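Local structure of uroporphyrinogen III cosynthase (HemD) (Helicobacter pylori, 3P9Z) at residues L23-Y29 with V141-K147; F167-A173 with T194-L199. The protein probably catalyses the cyclisation of the linear tetrapyrrole hydroxymethylbilane to the macrocycle uroporphyrinogen III, a step of porphyrin biosynthesis. All blocks are in the same frame, centred on the assembly; numbering follows the deposited sequence.

Contact 1: L23-Y29 with V141-K147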
loop_
_atom_site.group_PDB
_atom_site.type_symbol
_atom_site.label_atom_id
_atom_site.label_comp_id
_atom_site.label_asym_id
_atom_site.label_seq_id
_atom_site.Cartn_x
_atom_site.Cartn_y
_atom_site.Cartn_z
ATOM N N LEU A 23 10.448 6.020 -4.468
ATOM C CA LEU A 23 11.225 6.623 -3.396
ATOM C C LEU A 23 11.119 5.897 -2.059
ATOM O O LEU A 23 11.806 6.252 -1.100
ATOM C CB LEU A 23 10.794 8.068 -3.216
ATOM C CG LEU A 23 10.802 8.925 -4.485
ATOM C CD1 LEU A 23 10.216 10.272 -4.153
ATOM C CD2 LEU A 23 12.212 9.048 -5.019
ATOM N N ASN A 24 10.221 4.919 -1.993
ATOM C CA ASN A 24 9.985 4.150 -0.770
ATOM C C ASN A 24 10.359 2.715 -1.045
ATOM O O ASN A 24 10.451 2.316 -2.205
ATOM C CB ASN A 24 8.506 4.224 -0.393
ATOM C CG ASN A 24 8.088 5.611 -0.012
ATOM O OD1 ASN A 24 7.350 6.278 -0.745
ATOM N ND2 ASN A 24 8.587 6.078 1.117
ATOM N N GLU A 25 10.558 1.944 0.013
ATOM C CA GLU A 25 10.825 0.520 -0.119
ATOM C C GLU A 25 10.208 -0.245 1.055
ATOM O O GLU A 25 10.013 0.294 2.136
ATOM C CB GLU A 25 12.333 0.231 -0.283
ATOM C CG GLU A 25 13.183 0.501 0.955
ATOM C CD GLU A 25 14.687 0.557 0.668
ATOM O OE1 GLU A 25 15.140 -0.019 -0.350
ATOM O OE2 GLU A 25 15.424 1.178 1.473
ATOM N N PHE A 26 9.864 -1.494 0.802
ATOM C CA PHE A 26 9.238 -2.337 1.799
ATOM C C PHE A 26 10.275 -3.145 2.522
ATOM O O PHE A 26 11.179 -3.705 1.918
ATOM C CB PHE A 26 8.157 -3.221 1.167
ATOM C CG PHE A 26 6.940 -2.454 0.768
ATOM C CD1 PHE A 26 6.030 -2.031 1.725
ATOM C CD2 PHE A 26 6.733 -2.097 -0.560
ATOM C CE1 PHE A 26 4.902 -1.280 1.360
ATOM C CE2 PHE A 26 5.618 -1.352 -0.930
ATOM C CZ PHE A 26 4.703 -0.946 0.031
ATOM N N CYS A 27 10.177 -3.131 3.834
ATOM C CA CYS A 27 11.063 -3.932 4.656
ATOM C C CYS A 27 10.246 -5.025 5.341
ATOM O O CYS A 27 9.164 -4.783 5.867
ATOM C CB CYS A 27 11.838 -3.055 5.640
ATOM S SG CYS A 27 12.857 -1.789 4.804
ATOM N N TYR A 28 10.760 -6.247 5.280
ATOM C CA TYR A 28 10.042 -7.418 5.783
ATOM C C TYR A 28 10.550 -7.891 7.135
ATOM O O TYR A 28 11.761 -7.915 7.365
ATOM C CB TYR A 28 10.119 -8.561 4.785
ATOM C CG TYR A 28 9.429 -8.306 3.470
ATOM C CD1 TYR A 28 8.381 -7.386 3.356
ATOM C CD2 TYR A 28 9.796 -9.023 2.344
ATOM C CE1 TYR A 28 7.739 -7.174 2.131
ATOM C CE2 TYR A 28 9.161 -8.825 1.127
ATOM C CZ TYR A 28 8.139 -7.908 1.029
ATOM O OH TYR A 28 7.537 -7.735 -0.187
ATOM N N TYR A 29 9.610 -8.243 8.019
ATOM C CA TYR A 29 9.911 -8.755 9.352
ATOM C C TYR A 29 9.333 -10.155 9.516
ATOM O O TYR A 29 8.149 -10.381 9.251
ATOM C CB TYR A 29 9.347 -7.839 10.442
ATOM C CG TYR A 29 9.746 -6.395 10.298
ATOM C CD1 TYR A 29 11.064 -5.987 10.531
ATOM C CD2 TYR A 29 8.820 -5.437 9.919
ATOM C CE1 TYR A 29 11.435 -4.657 10.392
ATOM C CE2 TYR A 29 9.180 -4.105 9.781
ATOM C CZ TYR A 29 10.482 -3.722 10.020
ATOM O OH TYR A 29 10.838 -2.401 9.872
ATOM N N VAL A 141 4.393 -7.301 9.984
ATOM C CA VAL A 141 5.257 -8.103 9.110
ATOM C C VAL A 141 5.942 -7.278 8.024
ATOM O O VAL A 141 6.766 -7.796 7.261
ATOM C CB VAL A 141 4.512 -9.331 8.507
ATOM C CG1 VAL A 141 4.005 -10.268 9.655
ATOM C CG2 VAL A 141 3.370 -8.894 7.616
ATOM N N TYR A 142 5.604 -5.994 7.940
ATOM C CA TYR A 142 6.299 -5.129 6.982
ATOM C C TYR A 142 6.219 -3.661 7.358
ATOM O O TYR A 142 5.382 -3.260 8.170
ATOM C CB TYR A 142 5.817 -5.359 5.529
ATOM C CG TYR A 142 4.512 -4.677 5.204
ATOM C CD1 TYR A 142 3.300 -5.285 5.517
ATOM C CD2 TYR A 142 4.479 -3.413 4.603
ATOM C CE1 TYR A 142 2.089 -4.676 5.244
ATOM C CE2 TYR A 142 3.243 -2.778 4.324
ATOM C CZ TYR A 142 2.063 -3.434 4.644
ATOM O OH TYR A 142 0.840 -2.860 4.396
ATOM N N GLU A 143 7.117 -2.882 6.751
ATOM C CA GLU A 143 7.127 -1.438 6.887
ATOM C C GLU A 143 7.448 -0.815 5.532
ATOM O O GLU A 143 8.311 -1.311 4.792
ATOM C CB GLU A 143 8.157 -1.013 7.928
ATOM C CG GLU A 143 8.060 0.449 8.307
ATOM C CD GLU A 143 9.122 0.885 9.303
ATOM O OE1 GLU A 143 10.018 0.081 9.638
ATOM O OE2 GLU A 143 9.055 2.048 9.756
ATOM N N ASN A 144 6.723 0.249 5.200
ATOM C CA ASN A 144 6.969 1.012 3.990
ATOM C C ASN A 144 7.839 2.184 4.402
ATOM O O ASN A 144 7.401 3.061 5.148
ATOM C CB ASN A 144 5.650 1.482 3.360
ATOM C CG ASN A 144 5.860 2.242 2.056
ATOM O OD1 ASN A 144 6.809 1.986 1.308
ATOM N ND2 ASN A 144 4.957 3.183 1.773
ATOM N N LYS A 145 9.078 2.172 3.928
ATOM C CA LYS A 145 10.132 3.025 4.454
ATOM C C LYS A 145 10.757 3.896 3.354
ATOM O O LYS A 145 10.936 3.440 2.220
ATOM C CB LYS A 145 11.226 2.112 5.015
ATOM C CG LYS A 145 11.958 2.647 6.204
ATOM C CD LYS A 145 12.727 1.511 6.881
ATOM C CE LYS A 145 13.694 2.042 7.931
ATOM N NZ LYS A 145 14.905 2.621 7.280
ATOM N N LEU A 146 11.133 5.120 3.719
ATOM C CA LEU A 146 11.847 6.034 2.819
ATOM C C LEU A 146 13.199 5.472 2.369
ATOM O O LEU A 146 13.991 5.059 3.198
ATOM C CB LEU A 146 12.074 7.389 3.505
ATOM C CG LEU A 146 12.807 8.432 2.650
ATOM C CD1 LEU A 146 11.919 8.895 1.495
ATOM C CD2 LEU A 146 13.299 9.631 3.476
ATOM N N LYS A 147 13.460 5.474 1.063
ATOM C CA LYS A 147 14.788 5.089 0.552
ATOM C C LYS A 147 15.861 6.096 0.964
ATOM O O LYS A 147 15.584 7.287 1.137
ATOM C CB LYS A 147 14.804 4.980 -0.972
ATOM C CG LYS A 147 14.060 3.816 -1.532
ATOM C CD LYS A 147 14.245 3.747 -3.048
ATOM C CE LYS A 147 13.545 2.532 -3.605
ATOM N NZ LYS A 147 13.668 2.487 -5.090
#

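Contact 2: F167-A173 with T194-L199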
loop_
_atom_site.group_PDB
_atom_site.type_symbol
_atom_site.label_atom_id
_atom_site.label_comp_id
_atom_site.label_asym_id
_atom_site.label_seq_id
_atom_site.Cartn_x
_atom_site.Cartn_y
_atom_site.Cartn_z
ATOM N N PHE A 167 0.801 11.399 -7.810
ATOM C CA PHE A 167 0.998 10.803 -6.482
ATOM C C PHE A 167 -0.073 9.765 -6.184
ATOM O O PHE A 167 -1.270 10.087 -6.165
ATOM C CB PHE A 167 1.029 11.891 -5.403
ATOM C CG PHE A 167 2.132 12.909 -5.605
ATOM C CD1 PHE A 167 3.436 12.645 -5.153
ATOM C CD2 PHE A 167 1.871 14.120 -6.231
ATOM C CE1 PHE A 167 4.472 13.584 -5.343
ATOM C CE2 PHE A 167 2.894 15.076 -6.423
ATOM C CZ PHE A 167 4.206 14.799 -5.975
ATOM N N THR A 168 0.361 8.529 -5.928
ATOM C CA THR A 168 -0.566 7.405 -5.796
ATOM C C THR A 168 -0.861 7.018 -4.350
ATOM O O THR A 168 -1.671 6.137 -4.112
ATOM C CB THR A 168 -0.067 6.164 -6.569
ATOM O OG1 THR A 168 1.175 5.722 -6.003
ATOM C CG2 THR A 168 0.155 6.512 -8.040
ATOM N N ALA A 169 -0.203 7.683 -3.400
ATOM C CA ALA A 169 -0.425 7.469 -1.964
ATOM C C ALA A 169 0.272 8.586 -1.199
ATOM O O ALA A 169 1.132 9.266 -1.754
ATOM C CB ALA A 169 0.123 6.102 -1.518
ATOM N N ILE A 170 -0.114 8.784 0.057
ATOM C CA ILE A 170 0.531 9.760 0.933
ATOM C C ILE A 170 2.034 9.492 1.096
ATOM O O ILE A 170 2.847 10.419 1.033
ATOM C CB ILE A 170 -0.152 9.834 2.340
ATOM C CG1 ILE A 170 -1.558 10.444 2.228
ATOM C CG2 ILE A 170 0.726 10.626 3.355
ATOM C CD1 ILE A 170 -2.392 10.326 3.507
ATOM N N SER A 171 2.405 8.238 1.314
ATOM C CA SER A 171 3.819 7.896 1.529
ATOM C C SER A 171 4.687 8.433 0.379
ATOM O O SER A 171 5.800 8.935 0.597
ATOM C CB SER A 171 3.974 6.378 1.636
ATOM O OG SER A 171 3.594 5.762 0.405
ATOM N N HIS A 172 4.159 8.360 -0.840
ATOM C CA HIS A 172 4.860 8.849 -2.018
ATOM C C HIS A 172 4.998 10.375 -2.089
ATOM O O HIS A 172 6.059 10.894 -2.449
ATOM C CB HIS A 172 4.183 8.298 -3.276
ATOM C CG HIS A 172 4.241 6.809 -3.355
ATOM N ND1 HIS A 172 3.136 6.025 -3.609
ATOM C CD2 HIS A 172 5.275 5.956 -3.170
ATOM C CE1 HIS A 172 3.490 4.752 -3.588
ATOM N NE2 HIS A 172 4.785 4.685 -3.332
ATOM N N ALA A 173 3.925 11.086 -1.739
ATOM C CA ALA A 173 3.971 12.532 -1.597
ATOM C C ALA A 173 4.989 12.948 -0.531
ATOM O O ALA A 173 5.827 13.820 -0.761
ATOM C CB ALA A 173 2.589 13.073 -1.253
ATOM N N THR A 194 -7.499 11.577 0.041
ATOM C CA THR A 194 -6.598 11.433 1.176
ATOM C C THR A 194 -5.200 11.913 0.787
ATOM O O THR A 194 -4.548 12.634 1.544
ATOM C CB THR A 194 -6.556 10.001 1.752
ATOM O OG1 THR A 194 -6.058 9.114 0.761
ATOM C CG2 THR A 194 -7.938 9.542 2.174
ATOM N N THR A 195 -4.762 11.548 -0.412
ATOM C CA THR A 195 -3.479 12.037 -0.955
ATOM C C THR A 195 -3.534 13.552 -1.182
ATOM O O THR A 195 -2.649 14.294 -0.739
ATOM C CB THR A 195 -3.145 11.340 -2.273
ATOM O OG1 THR A 195 -2.856 9.959 -2.002
ATOM C CG2 THR A 195 -1.924 12.016 -2.972
ATOM N N ALA A 196 -4.596 13.996 -1.844
ATOM C CA ALA A 196 -4.762 15.405 -2.175
ATOM C C ALA A 196 -4.812 16.296 -0.937
ATOM O O ALA A 196 -4.222 17.370 -0.931
ATOM C CB ALA A 196 -6.000 15.598 -3.035
ATOM N N LEU A 197 -5.505 15.842 0.106
ATOM C CA LEU A 197 -5.662 16.652 1.313
ATOM C C LEU A 197 -4.382 16.683 2.150
ATOM O O LEU A 197 -4.100 17.667 2.852
ATOM C CB LEU A 197 -6.885 16.195 2.133
ATOM C CG LEU A 197 -8.234 16.448 1.430
ATOM C CD1 LEU A 197 -9.414 15.814 2.179
ATOM C CD2 LEU A 197 -8.473 17.937 1.255
ATOM N N TYR A 198 -3.593 15.619 2.048
ATOM C CA TYR A 198 -2.250 15.635 2.626
ATOM C C TYR A 198 -1.384 16.684 1.919
ATOM O O TYR A 198 -0.769 17.536 2.568
ATOM C CB TYR A 198 -1.587 14.259 2.547
ATOM C CG TYR A 198 -0.131 14.363 2.914
ATOM C CD1 TYR A 198 0.261 14.396 4.254
ATOM C CD2 TYR A 198 0.842 14.509 1.927
ATOM C CE1 TYR A 198 1.612 14.531 4.608
ATOM C CE2 TYR A 198 2.205 14.658 2.270
ATOM C CZ TYR A 198 2.568 14.661 3.605
ATOM O OH TYR A 198 3.884 14.797 3.951
ATOM N N LEU A 199 -1.337 16.625 0.588
ATOM C CA LEU A 199 -0.634 17.648 -0.195
ATOM C C LEU A 199 -1.086 19.084 0.130
ATOM O O LEU A 199 -0.272 19.997 0.263
ATOM C CB LEU A 199 -0.772 17.382 -1.702
ATOM C CG LEU A 199 0.065 16.201 -2.215
ATOM C CD1 LEU A 199 -0.313 15.847 -3.650
ATOM C CD2 LEU A 199 1.552 16.507 -2.121
#

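Contact 1: L23-Y29 with V141-K147
Two antiparallel strands form a ribbon; Leu-23 O begins the ladder, accepting a hydrogen bond from Lys-147 N (2.8 Å). Asn-24 faces Leu-146 in a non-hydrogen-bonded pair with diverging side chains, and its CA lies 3.2 Å from Lys-145 O in a CA-H...O contact. Glu-25 and Lys-145 form a hydrogen-bonded pair, with hydrogen bonds both ways, Glu-25 N to Lys-145 O at 2.7 Å and Lys-145 N to Glu-25 O at 2.8 Å. Phe-26 turns to the opposite face, where its CD1 meets Tyr-142 CD2 at 3.5 Å, the rings oblique, and Asn-144 OD1 sits over one face of its ring. Cys-27 repeats the pair of hydrogen bonds with Glu-143 (Cys-27 N to Glu-143 O 2.8 Å, Glu-143 N to Cys-27 O 2.9 Å). Tyr-28 returns to the face of Phe-26 and rests CD1 on Tyr-142 CB (3.9 Å). Tyr-29 ends the ladder with N to Val-141 O (3.0 Å), and its OH donates to Glu-143 OE1 (2.6 Å). The ribbon is part of the two-stranded connector between this family's two alpha/beta domains. Helix 46-55 packs on Phe-26 and Tyr-28, helix 170-179 on Leu-23, Asn-24, Asn-144 and Leu-146, while strand 112-118 continues the sheet beside Val-141, touching its side chain and that of Tyr-142.

Contact 2: F167-A173 with T194-L199
Apolar contacts dominate where the start of helix 170-179, with the residues leading into it, meets helix 193-201. The backbones come closest at Ile-170 and Thr-195 (CA to CA 5.0 Å), and Ala-173 CB fits against both Leu-199 CD2 (3.7 Å) and Tyr-198 CE2 (3.9 Å). At the end of strand 164-167, Phe-167 CD2 meets Leu-199 CD1 at 3.8 Å and Phe-167 CB meets Thr-195 CG2, also at 3.8 Å. Ile-170 covers the more exposed margin, with CG1 3.8 Å from Tyr-198 CB.

The aromatic interaction is a CH-pi contact: Ile-170 CG2 stands 3.9 Å from the centroid of the Tyr-198 ring, nearly along its normal, so the methyl group lies over the ring face.

Polar atoms contribute by proximity. Thr-195 OG1 comes within 3.5 Å of Ala-169 CA and 3.6 Å of Ile-170 N, bringing the second helix against the N-cap residue and first turn of the other. Ile-170 CD1 lies 3.7 Å from the backbone carbonyl Thr-194 O. Thr-168 CB points away from helix 193-201, and its OG1 is hydrogen-bonded to His-11 ND1.

Phe-167 also hydrogen-bonds through its backbone to Ile-189 of strand 187-190 and to Ile-191 just beyond it. Strand 164-167, helix 170-179 and adjacent parallel strand 187-190 form a beta-alpha-beta crossover, helix 193-201 beginning the next unit towards strand 206-208 in this alpha/beta domain.

In the fold
Along the chain, contact 1 closes before contact 2 opens, and their centres lie about 17 Å apart. Contact 1 is the two-stranded antiparallel connector that bridges the two alpha/beta domains of this family; contact 2 lies wholly within one of them. Helix 170-179 joins the two: it contributes Ile-170 and Ala-173 to contact 2, while Ser-171 and His-172 turn to the ribbon. There the side chain of Asn-24 packs on His-172, and Asn-144 ND2 packs 3.2 Å from Ser-171 OG. One end of the connector is thus fitted against this domain. In this family the substrate is thought to bind in the cleft between the domains.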